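Local coordinates for protein dipicolinate synthase subunit B (Bacillus halodurans, PDB 3LQK) that probably helps to make dipicolinate, the abundant small acid of the bacterial spore core, as the flavoprotein-family B subunit of dipicolinate synthase, at residues N98-F103 / M144-T149; G123-V128 / A182-Q187; E23-M28 / I60-Q65; C89-P94 / E174-T179. All coordinates share one frame; numbering follows the deposited sequence.

Contact 1: N98-F103 / M144-T149. With PO4 (phosphate ion), chain B.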
loop_
_atom_site.group_PDB
_atom_site.type_symbol
_atom_site.label_atom_id
_atom_site.label_comp_id
_atom_site.label_asym_id
_atom_site.label_seq_id
_atom_site.Cartn_x
_atom_site.Cartn_y
_atom_site.Cartn_z
ATOM N N ASN A 98 6.396 -0.618 16.900
ATOM C CA ASN A 98 4.979 -0.351 17.088
ATOM C C ASN A 98 4.657 1.104 16.793
ATOM O O ASN A 98 3.753 1.390 16.039
ATOM C CB ASN A 98 4.594 -0.642 18.541
ATOM C CG ASN A 98 3.119 -0.537 18.749
ATOM O OD1 ASN A 98 2.310 -1.209 18.054
ATOM N ND2 ASN A 98 2.735 0.355 19.634
ATOM N N SER A 99 5.422 2.044 17.358
ATOM C CA SER A 99 5.230 3.464 17.071
ATOM C C SER A 99 5.443 3.815 15.602
ATOM O O SER A 99 4.747 4.654 15.053
ATOM C CB SER A 99 6.101 4.328 17.986
ATOM O OG SER A 99 5.513 4.379 19.316
ATOM N N THR A 100 6.436 3.194 14.970
ATOM C CA THR A 100 6.691 3.379 13.539
ATOM C C THR A 100 5.493 2.983 12.711
ATOM O O THR A 100 5.052 3.722 11.809
ATOM C CB THR A 100 7.861 2.552 13.108
ATOM O OG1 THR A 100 8.976 2.959 13.890
ATOM C CG2 THR A 100 8.219 2.759 11.591
ATOM N N SER A 101 4.902 1.840 13.018
ATOM C CA SER A 101 3.799 1.479 12.155
ATOM C C SER A 101 2.497 2.230 12.438
ATOM O O SER A 101 1.727 2.432 11.506
ATOM C CB SER A 101 3.616 0.012 12.166
ATOM N N LYS A 102 2.286 2.680 13.685
ATOM C CA LYS A 102 1.215 3.583 13.950
ATOM C C LYS A 102 1.443 4.924 13.224
ATOM O O LYS A 102 0.568 5.381 12.585
ATOM C CB LYS A 102 1.040 3.851 15.424
ATOM C CG LYS A 102 0.485 2.633 16.163
ATOM C CD LYS A 102 -0.072 2.918 17.590
ATOM C CE LYS A 102 1.030 3.314 18.601
ATOM N NZ LYS A 102 0.590 3.685 20.014
ATOM N N PHE A 103 2.626 5.517 13.335
ATOM C CA PHE A 103 2.904 6.815 12.769
ATOM C C PHE A 103 2.698 6.737 11.223
ATOM O O PHE A 103 1.983 7.551 10.643
ATOM C CB PHE A 103 4.347 7.211 13.190
ATOM C CG PHE A 103 4.775 8.586 12.779
ATOM C CD1 PHE A 103 3.881 9.627 12.723
ATOM C CD2 PHE A 103 6.088 8.834 12.487
ATOM C CE1 PHE A 103 4.290 10.902 12.327
ATOM C CE2 PHE A 103 6.493 10.097 12.063
ATOM C CZ PHE A 103 5.594 11.147 12.046
HETATM N N MSE A 144 9.958 3.325 4.804
HETATM C CA MSE A 144 10.206 3.968 3.507
HETATM C C MSE A 144 9.069 4.882 3.174
HETATM O O MSE A 144 9.297 5.957 2.619
HETATM C CB MSE A 144 10.371 2.940 2.405
HETATM C CG MSE A 144 11.725 2.259 2.409
HETATM SE SE MSE A 144 13.167 3.571 2.531
HETATM C CE MSE A 144 14.564 2.427 3.190
ATOM N N ARG A 145 7.856 4.576 3.570
ATOM C CA ARG A 145 6.803 5.552 3.427
ATOM C C ARG A 145 7.123 6.890 4.152
ATOM O O ARG A 145 7.039 7.934 3.589
ATOM C CB ARG A 145 5.452 5.006 3.862
ATOM C CG ARG A 145 4.299 5.975 3.661
ATOM C CD ARG A 145 2.968 5.537 4.242
ATOM N NE ARG A 145 2.585 4.228 3.800
ATOM C CZ ARG A 145 2.350 3.184 4.587
ATOM N NH1 ARG A 145 2.425 3.264 5.887
ATOM N NH2 ARG A 145 2.044 2.034 4.068
ATOM N N LEU A 146 7.548 6.800 5.389
ATOM C CA LEU A 146 7.863 7.988 6.160
ATOM C C LEU A 146 9.033 8.791 5.561
ATOM O O LEU A 146 8.996 9.998 5.540
ATOM C CB LEU A 146 8.185 7.572 7.612
ATOM C CG LEU A 146 7.030 7.061 8.474
ATOM C CD1 LEU A 146 7.563 6.341 9.707
ATOM C CD2 LEU A 146 5.975 8.139 8.860
HETATM N N MSE A 147 10.071 8.089 5.115
HETATM C CA MSE A 147 11.311 8.656 4.557
HETATM C C MSE A 147 10.992 9.518 3.345
HETATM O O MSE A 147 11.759 10.456 3.046
HETATM C CB MSE A 147 12.218 7.527 4.000
HETATM C CG MSE A 147 13.201 6.945 4.961
HETATM SE SE MSE A 147 14.730 8.166 5.152
HETATM C CE MSE A 147 15.460 7.976 3.370
ATOM N N ALA A 148 9.928 9.134 2.605
ATOM C CA ALA A 148 9.523 9.868 1.380
ATOM C C ALA A 148 8.456 10.953 1.625
ATOM O O ALA A 148 8.101 11.657 0.700
ATOM C CB ALA A 148 9.011 8.857 0.273
ATOM N N THR A 149 7.976 11.111 2.858
ATOM C CA THR A 149 6.837 11.944 3.147
ATOM C C THR A 149 7.289 13.350 3.470
ATOM O O THR A 149 8.346 13.532 4.113
ATOM C CB THR A 149 6.054 11.422 4.379
ATOM O OG1 THR A 149 5.521 10.147 4.076
ATOM C CG2 THR A 149 4.938 12.353 4.784
HETATM P P PO4 B . 5.287 1.601 22.015
HETATM O O1 PO4 B . 6.264 0.432 22.052
HETATM O O2 PO4 B . 3.977 1.257 22.705
HETATM O O3 PO4 B . 5.828 2.827 22.736
HETATM O O4 PO4 B . 4.977 1.954 20.583
#
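L146 reaches across from helix 140-147 to meet F103 and T100 of helix 97-104. Its CB heads for the other helix and carries CG, whose two methyls divide the work. CD1 lies 4.1 Å from T100 CG2 and also brushes the F103 ring at CD2. L146 CD2 sits over one face of that ring in a CH-pi contact, 4.0 Å from the centroid and 26° off the normal, displaced toward the edge formed by F103 CD2 and CE2. F103 does not aim its CB at the other helix; with CG anti to the backbone N (chi1 -175°) the ring swings toward it. With an alanine in place of F103, L146 CD2 would probably lose its aromatic face and a gap would open beside V126 and V128. At the start of the same helix a phosphate ion, probably from the crystallisation liquor, has its O4 gripped twice, by N98 ND2 at 2.9 Å and by S99 OG at 2.8 Å; G16 N holds the ion too. T100 OG1 turns back to T96 O, so its methyl serves the apolar side. F103 is wedged between helix 111-121 and strand 126-132, while L146 rests on I152 and F154 of strand 152-159.

Contact 2: G123-V128 / A182-Q187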
loop_
_atom_site.group_PDB
_atom_site.type_symbol
_atom_site.label_atom_id
_atom_site.label_comp_id
_atom_site.label_asym_id
_atom_site.label_seq_id
_atom_site.Cartn_x
_atom_site.Cartn_y
_atom_site.Cartn_z
ATOM N N GLY A 123 3.165 22.181 8.939
ATOM C CA GLY A 123 4.251 22.185 7.983
ATOM C C GLY A 123 5.644 22.150 8.642
ATOM O O GLY A 123 6.625 22.437 7.990
ATOM N N LYS A 124 5.748 21.793 9.913
ATOM C CA LYS A 124 7.021 21.805 10.573
ATOM C C LYS A 124 7.610 20.358 10.667
ATOM O O LYS A 124 6.881 19.374 10.585
ATOM C CB LYS A 124 6.871 22.410 11.962
ATOM C CG LYS A 124 6.400 23.879 12.009
ATOM C CD LYS A 124 7.390 24.768 11.437
ATOM C CE LYS A 124 7.082 26.258 11.772
ATOM N NZ LYS A 124 6.175 26.809 10.713
ATOM N N PRO A 125 8.938 20.256 10.822
ATOM C CA PRO A 125 9.605 18.967 10.694
ATOM C C PRO A 125 9.489 18.028 11.846
ATOM O O PRO A 125 9.523 18.438 13.035
ATOM C CB PRO A 125 11.082 19.353 10.541
ATOM C CG PRO A 125 11.222 20.660 11.226
ATOM C CD PRO A 125 9.906 21.374 10.818
ATOM N N VAL A 126 9.379 16.747 11.525
ATOM C CA VAL A 126 9.480 15.698 12.529
ATOM C C VAL A 126 10.698 14.882 12.192
ATOM O O VAL A 126 10.857 14.478 11.020
ATOM C CB VAL A 126 8.217 14.737 12.489
ATOM C CG1 VAL A 126 8.359 13.522 13.479
ATOM C CG2 VAL A 126 6.979 15.554 12.827
ATOM N N VAL A 127 11.516 14.591 13.201
ATOM C CA VAL A 127 12.767 13.851 13.058
ATOM C C VAL A 127 12.637 12.605 13.883
ATOM O O VAL A 127 12.341 12.689 15.063
ATOM C CB VAL A 127 13.927 14.673 13.585
ATOM C CG1 VAL A 127 15.234 13.829 13.740
ATOM C CG2 VAL A 127 14.128 15.935 12.709
ATOM N N VAL A 128 12.863 11.443 13.278
ATOM C CA VAL A 128 12.680 10.162 13.937
ATOM C C VAL A 128 13.991 9.374 14.013
ATOM O O VAL A 128 14.794 9.393 13.088
ATOM C CB VAL A 128 11.558 9.286 13.229
ATOM C CG1 VAL A 128 10.196 10.031 13.227
ATOM C CG2 VAL A 128 11.892 8.944 11.879
ATOM N N ALA A 182 19.504 20.079 9.829
ATOM C CA ALA A 182 19.196 19.960 8.421
ATOM C C ALA A 182 17.668 19.965 8.217
ATOM O O ALA A 182 17.154 20.588 7.252
ATOM C CB ALA A 182 19.854 18.736 7.785
ATOM N N ALA A 183 16.943 19.314 9.107
ATOM C CA ALA A 183 15.474 19.317 9.001
ATOM C C ALA A 183 14.871 20.726 9.076
ATOM O O ALA A 183 13.844 21.013 8.464
ATOM C CB ALA A 183 14.848 18.456 10.095
ATOM N N LEU A 184 15.427 21.556 9.933
ATOM C CA LEU A 184 14.927 22.928 10.081
ATOM C C LEU A 184 15.124 23.712 8.762
ATOM O O LEU A 184 14.404 24.628 8.493
ATOM C CB LEU A 184 15.636 23.656 11.229
ATOM C CG LEU A 184 15.298 23.209 12.654
ATOM C CD1 LEU A 184 16.205 23.945 13.638
ATOM C CD2 LEU A 184 13.792 23.474 12.916
ATOM N N ARG A 185 16.077 23.307 7.926
ATOM C CA ARG A 185 16.235 23.903 6.561
ATOM C C ARG A 185 15.470 23.130 5.488
ATOM O O ARG A 185 15.666 23.337 4.310
ATOM C CB ARG A 185 17.705 23.835 6.156
ATOM C CG ARG A 185 18.572 24.873 6.765
ATOM C CD ARG A 185 19.999 24.775 6.120
ATOM N NE ARG A 185 20.815 23.734 6.752
ATOM C CZ ARG A 185 21.173 22.545 6.239
ATOM N NH1 ARG A 185 20.779 22.146 5.013
ATOM N NH2 ARG A 185 21.934 21.719 6.983
ATOM N N GLY A 186 14.668 22.165 5.870
ATOM C CA GLY A 186 13.940 21.426 4.880
ATOM C C GLY A 186 14.731 20.311 4.239
ATOM O O GLY A 186 14.356 19.866 3.186
ATOM N N GLN A 187 15.783 19.817 4.888
ATOM C CA GLN A 187 16.658 18.795 4.276
ATOM C C GLN A 187 16.836 17.572 5.185
ATOM O O GLN A 187 16.886 17.706 6.433
ATOM C CB GLN A 187 18.086 19.362 3.999
ATOM C CG GLN A 187 18.207 20.633 3.161
ATOM C CD GLN A 187 17.611 20.482 1.761
ATOM O OE1 GLN A 187 17.509 19.370 1.228
ATOM N NE2 GLN A 187 17.194 21.612 1.154
#
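P125 and A183 bring their CA atoms to 6.1 Å, where the chain entering strand 126-132 passes the last turn of helix 176-184. So close an approach suits an alanine, whose single methyl fills the space between the two backbones. A183 CB touches P125 CB at 3.9 Å and V127 CG2 at 3.7 Å, and thus bridges P125, just before the strand, and V127 within it, both pointing to the helix. V127 offers CG2 because that methyl lies beside its own backbone N, with CG1 anti to it (chi1 168°). The proline ring slides along the helix end: P125 CG is 3.8 Å from A183 O and 4.2 Å from L184 CD2. L184 sets out away from the strand, but its end, CD2, comes back to meet the ring. P125 has no N-H to give, but its carbonyl still pairs with M90 of the neighbouring strand, and a stiff ring is a good apolar surface here. Y153 and C89, on the two flanking strands, pack against the same proline. Just beyond, the helix is closed by a Schellman motif: G186, with positive phi, is its C-prime residue, Q187 N bonds A182 O and G186 N bonds A183 O. G123 ends helix 111-121 in the same way before the chain turns into the strand. A helix laid on a mostly parallel central sheet is typical of the Rossmann-like, three-layer alpha/beta fold of the flavoprotein family.

Contact 3: E23-M28 / I60-Q65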
loop_
_atom_site.group_PDB
_atom_site.type_symbol
_atom_site.label_atom_id
_atom_site.label_comp_id
_atom_site.label_asym_id
_atom_site.label_seq_id
_atom_site.Cartn_x
_atom_site.Cartn_y
_atom_site.Cartn_z
ATOM N N GLU A 23 20.210 5.877 25.882
ATOM C CA GLU A 23 20.830 6.216 24.603
ATOM C C GLU A 23 20.358 7.574 24.038
ATOM O O GLU A 23 21.093 8.194 23.253
ATOM C CB GLU A 23 20.558 5.078 23.618
ATOM C CG GLU A 23 19.033 4.747 23.445
ATOM C CD GLU A 23 18.743 3.246 23.260
ATOM O OE1 GLU A 23 19.573 2.386 23.694
ATOM O OE2 GLU A 23 17.662 2.942 22.675
ATOM N N VAL A 24 19.196 8.088 24.459
ATOM C CA VAL A 24 18.723 9.385 23.922
ATOM C C VAL A 24 18.774 10.535 24.925
ATOM O O VAL A 24 18.857 11.646 24.498
ATOM C CB VAL A 24 17.297 9.306 23.291
ATOM C CG1 VAL A 24 17.279 8.327 22.144
ATOM C CG2 VAL A 24 16.229 8.869 24.387
ATOM N N LEU A 25 18.732 10.301 26.247
ATOM C CA LEU A 25 18.707 11.451 27.210
ATOM C C LEU A 25 19.944 12.355 27.099
ATOM O O LEU A 25 19.830 13.562 27.217
ATOM C CB LEU A 25 18.528 10.975 28.662
ATOM C CG LEU A 25 17.100 10.407 28.909
ATOM C CD1 LEU A 25 16.941 9.853 30.326
ATOM C CD2 LEU A 25 16.043 11.451 28.588
ATOM N N PRO A 26 21.128 11.766 26.845
ATOM C CA PRO A 26 22.293 12.621 26.605
ATOM C C PRO A 26 22.094 13.535 25.380
ATOM O O PRO A 26 22.671 14.659 25.328
ATOM C CB PRO A 26 23.432 11.619 26.382
ATOM C CG PRO A 26 22.978 10.360 27.123
ATOM C CD PRO A 26 21.491 10.347 26.932
ATOM N N GLN A 27 21.296 13.081 24.406
ATOM C CA GLN A 27 21.035 13.938 23.229
ATOM C C GLN A 27 20.020 15.022 23.567
ATOM O O GLN A 27 20.134 16.171 23.085
ATOM C CB GLN A 27 20.565 13.118 22.041
ATOM C CG GLN A 27 21.551 12.078 21.589
ATOM C CD GLN A 27 22.938 12.653 21.412
ATOM O OE1 GLN A 27 23.126 13.756 20.860
ATOM N NE2 GLN A 27 23.920 11.931 21.900
HETATM N N MSE A 28 19.051 14.678 24.425
HETATM C CA MSE A 28 18.132 15.709 24.931
HETATM C C MSE A 28 18.923 16.818 25.661
HETATM O O MSE A 28 18.661 18.015 25.518
HETATM C CB MSE A 28 17.099 15.074 25.867
HETATM C CG MSE A 28 16.028 16.022 26.282
HETATM SE SE MSE A 28 14.804 15.361 27.642
HETATM C CE MSE A 28 13.955 13.940 26.604
ATOM N N ILE A 60 12.427 9.327 34.688
ATOM C CA ILE A 60 11.628 10.540 34.860
ATOM C C ILE A 60 12.434 11.619 35.549
ATOM O O ILE A 60 12.484 12.746 35.061
ATOM C CB ILE A 60 10.315 10.281 35.635
ATOM C CG1 ILE A 60 9.353 9.451 34.783
ATOM C CG2 ILE A 60 9.586 11.599 35.976
ATOM C CD1 ILE A 60 8.310 8.756 35.631
ATOM N N ASN A 61 13.047 11.269 36.682
ATOM C CA ASN A 61 13.929 12.181 37.395
ATOM C C ASN A 61 15.006 12.760 36.443
ATOM O O ASN A 61 15.274 13.978 36.451
ATOM C CB ASN A 61 14.587 11.492 38.617
ATOM C CG ASN A 61 13.544 10.892 39.598
ATOM O OD1 ASN A 61 12.414 11.403 39.720
ATOM N ND2 ASN A 61 13.913 9.787 40.283
ATOM N N LYS A 62 15.624 11.889 35.632
ATOM C CA LYS A 62 16.646 12.335 34.674
ATOM C C LYS A 62 16.128 13.362 33.667
ATOM O O LYS A 62 16.738 14.402 33.468
ATOM C CB LYS A 62 17.262 11.149 33.940
ATOM C CG LYS A 62 17.987 10.132 34.878
ATOM C CD LYS A 62 19.124 9.347 34.200
ATOM C CE LYS A 62 19.952 8.589 35.260
ATOM N NZ LYS A 62 20.686 7.438 34.659
ATOM N N ILE A 63 14.946 13.131 33.109
ATOM C CA ILE A 63 14.313 14.150 32.238
ATOM C C ILE A 63 14.163 15.472 32.982
ATOM O O ILE A 63 14.511 16.545 32.459
ATOM C CB ILE A 63 12.955 13.641 31.691
ATOM C CG1 ILE A 63 13.201 12.443 30.768
ATOM C CG2 ILE A 63 12.216 14.720 30.945
ATOM C CD1 ILE A 63 11.953 11.729 30.384
ATOM N N LYS A 64 13.698 15.384 34.230
ATOM C CA LYS A 64 13.438 16.590 35.047
ATOM C C LYS A 64 14.705 17.364 35.406
ATOM O O LYS A 64 14.633 18.553 35.613
ATOM C CB LYS A 64 12.613 16.274 36.290
ATOM C CG LYS A 64 11.102 16.073 35.921
ATOM C CD LYS A 64 10.297 15.674 37.193
ATOM C CE LYS A 64 8.750 16.007 37.120
ATOM N NZ LYS A 64 8.280 16.757 38.406
ATOM N N GLN A 65 15.848 16.688 35.392
ATOM C CA GLN A 65 17.163 17.303 35.580
ATOM C C GLN A 65 17.673 17.966 34.298
ATOM O O GLN A 65 18.531 18.805 34.386
ATOM C CB GLN A 65 18.243 16.262 35.976
ATOM C CG GLN A 65 18.253 15.849 37.428
ATOM C CD GLN A 65 19.109 14.556 37.711
ATOM O OE1 GLN A 65 19.715 13.893 36.799
ATOM N NE2 GLN A 65 19.117 14.179 38.982
#
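L25 and I63 form the heart of a purely apolar meeting of helix 25-33 with helix 58-66, their CA atoms 7.2 Å apart. Among the branched aliphatic groups, L25 CD2 lies 3.7 Å from I63 CG1, and the two side chains cross at about a right angle, so that each presents a flank to the other. I63 splits its branches between two partners: CG1, beside its backbone N (chi1 -65°), takes the leucine, while CG2, anti to that N, faces the next turn of the other helix.

That turn supplies a selenium-methyl van der Waals contact. M28, present as selenomethionine, runs out nearly straight through CB and CG and lays its SE 4.2 Å from I63 CG2; a long unbranched chain can reach across from the next turn. Helix 25-33 rests on strands 9-13 and 37-41 through M28, which touches F12 and V38, while I63 reaches P40 of strand 37-41 and L14, so the contact joins two helices beside that edge of the sheet.

The third kind of contact uses the aliphatic root of a charged residue. L25 CD1 meets K62 CB at 3.9 Å, again at about a right angle, and from there the lysine extends away, taking NZ clear of the leucine. Lysine fits this border because its first carbons can close the edge of an oily surface while the ammonium group stays toward solvent.

With no hydrogen bond or salt bridge between the two segments, cohesion here rests on shape and the exclusion of water, and no directional bond between 23-28 and 60-65 fixes them against each other.

Contact 4: C89-P94 / E174-T179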
loop_
_atom_site.group_PDB
_atom_site.type_symbol
_atom_site.label_atom_id
_atom_site.label_comp_id
_atom_site.label_asym_id
_atom_site.label_seq_id
_atom_site.Cartn_x
_atom_site.Cartn_y
_atom_site.Cartn_z
ATOM N N CYS A 89 10.216 21.869 15.868
ATOM C CA CYS A 89 10.552 20.554 15.423
ATOM C C CYS A 89 10.139 19.567 16.479
ATOM O O CYS A 89 10.246 19.821 17.686
ATOM C CB CYS A 89 12.082 20.474 15.209
ATOM S SG CYS A 89 12.742 18.818 14.669
HETATM N N MSE A 90 9.717 18.402 16.033
HETATM C CA MSE A 90 9.404 17.345 16.935
HETATM C C MSE A 90 10.348 16.204 16.659
HETATM O O MSE A 90 10.478 15.775 15.505
HETATM C CB MSE A 90 7.959 16.901 16.692
HETATM C CG MSE A 90 7.499 15.688 17.485
HETATM SE SE MSE A 90 7.101 16.094 19.329
HETATM C CE MSE A 90 7.118 14.303 19.974
ATOM N N VAL A 91 10.961 15.667 17.700
ATOM C CA VAL A 91 11.819 14.490 17.602
ATOM C C VAL A 91 11.090 13.323 18.235
ATOM O O VAL A 91 10.450 13.484 19.281
ATOM C CB VAL A 91 13.144 14.732 18.424
ATOM C CG1 VAL A 91 14.107 13.544 18.320
ATOM C CG2 VAL A 91 13.854 16.007 17.942
ATOM N N ILE A 92 11.182 12.136 17.632
ATOM C CA ILE A 92 10.741 10.896 18.251
ATOM C C ILE A 92 11.920 9.964 18.245
ATOM O O ILE A 92 12.363 9.468 17.176
ATOM C CB ILE A 92 9.612 10.206 17.493
ATOM C CG1 ILE A 92 8.427 11.167 17.191
ATOM C CG2 ILE A 92 9.102 8.950 18.251
ATOM C CD1 ILE A 92 7.357 10.475 16.312
ATOM N N ALA A 93 12.485 9.775 19.434
ATOM C CA ALA A 93 13.606 8.897 19.593
ATOM C C ALA A 93 13.708 8.339 21.004
ATOM O O ALA A 93 13.669 9.092 21.961
ATOM C CB ALA A 93 14.895 9.605 19.178
ATOM N N PRO A 94 13.842 7.007 21.143
ATOM C CA PRO A 94 13.785 5.983 20.107
ATOM C C PRO A 94 12.385 5.873 19.580
ATOM O O PRO A 94 11.393 6.183 20.338
ATOM C CB PRO A 94 14.214 4.680 20.853
ATOM C CG PRO A 94 13.897 4.925 22.242
ATOM C CD PRO A 94 14.024 6.405 22.488
ATOM N N GLU A 174 23.824 9.918 18.312
ATOM C CA GLU A 174 24.752 11.065 18.282
ATOM C C GLU A 174 24.553 12.017 17.140
ATOM O O GLU A 174 24.966 13.183 17.257
ATOM C CB GLU A 174 26.229 10.632 18.145
ATOM C CG GLU A 174 26.736 9.925 19.300
ATOM C CD GLU A 174 28.218 9.419 19.129
ATOM O OE1 GLU A 174 28.809 9.466 17.998
ATOM O OE2 GLU A 174 28.774 8.951 20.157
ATOM N N ALA A 175 24.004 11.543 16.024
ATOM C CA ALA A 175 23.663 12.403 14.883
ATOM C C ALA A 175 22.369 13.197 15.041
ATOM O O ALA A 175 21.943 13.896 14.141
ATOM C CB ALA A 175 23.630 11.589 13.567
ATOM N N LEU A 176 21.746 13.149 16.186
ATOM C CA LEU A 176 20.416 13.803 16.311
ATOM C C LEU A 176 20.435 15.322 16.074
ATOM O O LEU A 176 19.689 15.825 15.208
ATOM C CB LEU A 176 19.782 13.390 17.632
ATOM C CG LEU A 176 18.407 13.844 18.117
ATOM C CD1 LEU A 176 17.793 12.714 19.028
ATOM C CD2 LEU A 176 18.525 15.104 18.905
ATOM N N PRO A 177 21.395 16.059 16.695
ATOM C CA PRO A 177 21.377 17.490 16.477
ATOM C C PRO A 177 21.613 17.921 15.080
ATOM O O PRO A 177 20.987 18.833 14.597
ATOM C CB PRO A 177 22.512 18.004 17.377
ATOM C CG PRO A 177 22.531 17.009 18.498
ATOM C CD PRO A 177 22.349 15.688 17.728
ATOM N N GLU A 178 22.540 17.280 14.429
ATOM C CA GLU A 178 22.790 17.534 13.024
ATOM C C GLU A 178 21.547 17.262 12.171
ATOM O O GLU A 178 21.266 18.018 11.245
ATOM C CB GLU A 178 23.924 16.615 12.535
ATOM C CG GLU A 178 25.301 16.936 13.091
ATOM C CD GLU A 178 25.659 16.336 14.518
ATOM O OE1 GLU A 178 24.790 15.729 15.206
ATOM O OE2 GLU A 178 26.859 16.546 14.957
ATOM N N THR A 179 20.822 16.184 12.468
ATOM C CA THR A 179 19.590 15.857 11.752
ATOM C C THR A 179 18.554 16.936 11.971
ATOM O O THR A 179 17.855 17.362 11.038
ATOM C CB THR A 179 19.073 14.479 12.143
ATOM O OG1 THR A 179 20.140 13.520 11.946
ATOM C CG2 THR A 179 17.826 14.042 11.342
#
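Just ahead of L176, the residue that meets V91 and A93 of strand 89-95, the chain makes a short 3-10 turn through E174 and A175. E174 directs its carbonyl O to R30 of helix 25-33. A175 takes the N-cap position, and its O accepts two bonds from T179, from N at 3.0 Å and from OG1 at 2.9 Å; the hydroxyl lies above the carbonyl plane, 45° out of it. L176 then opens the helix. Its CG is anti to the backbone N (chi1 -179°), which throws the branch at the sheet: L176 CD1 meets V91 CG1 tip to tip at 3.8 Å and A93 CB at 4.3 Å. The backbones stand 8.7 Å apart between the CA atoms of V91 and L176, a gap a leucine can span, whereas the small A93 lets the same methyl lean across it. This is helix-on-sheet packing of a Rossmann-like alpha/beta fold, with strand 89-95 between its parallel neighbours 9-13 and 126-132. L176 also packs on Q27, L31 and I155, so it fills the wedge between strand and helix 25-33. P177 follows in the first helical turn, where a missing N-H costs no helical bond, and rests on Q27 and R30. E178 makes a long, weak ion pair with R30, its negative charge probably welcome near a helix N-terminus. T179 turns its methyl toward the strand that follows 89-95 in the sheet and touches P156 on the next.

How the contacts relate
Contacts 2 and 4 lie 10 Å apart, centre to centre, and both set helix 176-184 against the central sheet, contact 4 at the start and contact 2 at the end of that helix; strands 126-132 and 89-95 are parallel neighbours there, joined by V127 bonds to M90 and I92. Contact 1, 15 Å from each, packs against strand 126-132, F103 touching V126 and V128 from the face away from helix 176-184; strand 89-95 leads into its helix 97-104. Contact 3 closes first along the chain, 25 Å from contact 1 across the chain's centre, but V24 and Q27 join it to contact 4. Contact 1 is nested inside contact 4, and contact 2 crosses both, so residues far apart in sequence are brought together in one alpha/beta domain.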